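Local coordinates for intergenic-region protein (Escherichia coli CFT073, PDB 2WJ9), which probably counters host restriction enzymes, acting as an antirestriction inhibitor, at residues N124-M130 / A175-D181. Residue numbers count along the deposited sequence, not the author numbering.
Sequences NGNRAEM and AIMRIID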
# COMPACT_ATOMS: atom_id res chain seq x y z
N ASN B 124 -14.13 9.65 -15.14
CA ASN B 124 -12.97 10.35 -15.74
C ASN B 124 -13.00 10.54 -17.27
O ASN B 124 -12.12 11.21 -17.82
CB ASN B 124 -11.64 9.72 -15.29
CG ASN B 124 -11.46 8.28 -15.75
OD1 ASN B 124 -12.04 7.85 -16.75
ND2 ASN B 124 -10.65 7.53 -15.02
N GLY B 125 -13.98 9.95 -17.95
CA GLY B 125 -14.15 10.13 -19.40
C GLY B 125 -13.22 9.33 -20.30
O GLY B 125 -13.18 9.57 -21.51
N ASN B 126 -12.51 8.36 -19.73
CA ASN B 126 -11.49 7.59 -20.45
C ASN B 126 -11.98 6.24 -20.97
O ASN B 126 -12.70 5.52 -20.28
CB ASN B 126 -10.28 7.33 -19.55
CG ASN B 126 -9.54 8.61 -19.17
OD1 ASN B 126 -9.63 9.62 -19.87
ND2 ASN B 126 -8.79 8.56 -18.07
N ARG B 127 -11.59 5.91 -22.21
CA ARG B 127 -11.76 4.56 -22.76
C ARG B 127 -10.41 3.85 -22.71
O ARG B 127 -9.36 4.49 -22.82
CB ARG B 127 -12.27 4.59 -24.21
CG ARG B 127 -13.72 5.06 -24.37
CD ARG B 127 -14.30 4.67 -25.73
NE ARG B 127 -15.49 5.44 -26.09
CZ ARG B 127 -16.71 5.28 -25.57
NH1 ARG B 127 -16.94 4.37 -24.63
NH2 ARG B 127 -17.71 6.04 -25.99
N ALA B 128 -10.43 2.53 -22.55
CA ALA B 128 -9.21 1.74 -22.55
C ALA B 128 -9.49 0.30 -22.98
O ALA B 128 -10.49 -0.28 -22.59
CB ALA B 128 -8.55 1.75 -21.18
N GLU B 129 -8.58 -0.24 -23.79
CA GLU B 129 -8.66 -1.61 -24.29
C GLU B 129 -7.66 -2.47 -23.51
O GLU B 129 -6.50 -2.09 -23.35
CB GLU B 129 -8.35 -1.63 -25.78
CG GLU B 129 -8.71 -2.93 -26.48
CD GLU B 129 -8.64 -2.82 -28.00
OE1 GLU B 129 -8.40 -1.71 -28.53
OE2 GLU B 129 -8.83 -3.86 -28.66
N MET B 130 -8.10 -3.62 -23.02
CA MET B 130 -7.25 -4.48 -22.20
C MET B 130 -7.74 -5.93 -22.12
O MET B 130 -8.87 -6.23 -22.48
CB MET B 130 -7.10 -3.89 -20.78
CG MET B 130 -8.37 -3.94 -19.91
SD MET B 130 -8.25 -2.95 -18.39
CE MET B 130 -8.61 -1.35 -19.10
N ALA B 175 -2.98 0.90 -19.19
CA ALA B 175 -4.43 0.81 -19.40
C ALA B 175 -5.20 0.73 -18.07
O ALA B 175 -6.23 1.36 -17.91
CB ALA B 175 -4.77 -0.38 -20.29
N ILE B 176 -4.68 -0.05 -17.11
CA ILE B 176 -5.34 -0.18 -15.81
C ILE B 176 -5.40 1.18 -15.10
O ILE B 176 -6.45 1.57 -14.59
CB ILE B 176 -4.62 -1.21 -14.90
CG1 ILE B 176 -4.71 -2.61 -15.49
CG2 ILE B 176 -5.19 -1.18 -13.45
CD1 ILE B 176 -3.73 -3.62 -14.88
N MET B 177 -4.28 1.89 -15.08
CA MET B 177 -4.20 3.18 -14.39
C MET B 177 -5.02 4.24 -15.10
O MET B 177 -5.53 5.16 -14.47
CB MET B 177 -2.75 3.64 -14.26
CG MET B 177 -1.95 2.81 -13.27
SD MET B 177 -2.54 3.04 -11.58
CE MET B 177 -2.16 1.46 -10.88
N ARG B 178 -5.15 4.11 -16.42
CA ARG B 178 -5.96 5.05 -17.21
C ARG B 178 -7.44 4.94 -16.85
O ARG B 178 -8.12 5.95 -16.68
CB ARG B 178 -5.75 4.80 -18.71
CG ARG B 178 -6.76 5.47 -19.64
CD ARG B 178 -6.24 5.47 -21.08
NE ARG B 178 -7.16 6.11 -22.01
CZ ARG B 178 -7.33 7.43 -22.13
NH1 ARG B 178 -6.66 8.27 -21.35
NH2 ARG B 178 -8.19 7.90 -23.02
N ILE B 179 -7.92 3.71 -16.74
CA ILE B 179 -9.34 3.49 -16.50
C ILE B 179 -9.76 3.87 -15.08
O ILE B 179 -10.87 4.35 -14.87
CB ILE B 179 -9.77 2.03 -16.87
CG1 ILE B 179 -11.27 1.96 -17.19
CG2 ILE B 179 -9.41 1.06 -15.76
CD1 ILE B 179 -11.65 2.64 -18.50
N ILE B 180 -8.87 3.68 -14.10
CA ILE B 180 -9.20 3.98 -12.71
C ILE B 180 -8.83 5.40 -12.28
O ILE B 180 -9.10 5.79 -11.14
CB ILE B 180 -8.55 2.97 -11.71
CG1 ILE B 180 -7.03 3.12 -11.67
CG2 ILE B 180 -8.93 1.55 -12.08
CD1 ILE B 180 -6.39 2.43 -10.48
N ASP B 181 -8.22 6.17 -13.18
CA ASP B 181 -7.62 7.46 -12.83
C ASP B 181 -8.61 8.38 -12.14
O ASP B 181 -9.79 8.43 -12.50
CB ASP B 181 -7.08 8.16 -14.08
CG ASP B 181 -6.28 9.40 -13.75
OD1 ASP B 181 -5.26 9.28 -13.03
OD2 ASP B 181 -6.66 10.50 -14.20
OXT ASP B 181 -8.24 9.10 -11.21
O HOH W 1 -7.82 10.77 -16.60
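Strand 126-130, the second arm of a β-hairpin with strand 117-121, runs nearly antiparallel to helix segment 175-180: the axes make 154° and approach to 7.7 Å. Facing alanines, Ala128 and Ala175, are consistent with this spacing. Ala128 points its CB into a shallow hollow lined by Ala175, Ile179 and the aliphatic part of Arg178, 4.4 Å from Ala175 CB and 4.2 Å from Ile179 CD1. Met130 lays its CE methyl 4.1 Å from Ala175 CB and 4.2 Å from Ile179 CG2. Arg178 extends across the strand, its NE donating to Arg127 O at 2.8 Å, one guanidinium face over Asn126 CG. Polar side chains cover the helix's C-terminal end: Asn126 ND2 donates to Arg178 O (3.0 Å), and Asn124 ND2 to Ile179 O (3.2 Å) and Asp181 O (2.8 Å). Asn124 OD1 accepts from Asn126 N (3.1 Å), an Asx turn. Hairpin amides thus satisfy acceptors at the chain's C-terminal end, two carbonyls and the Asp181 carboxylate, while Ala128 and Met130 pack on the helix.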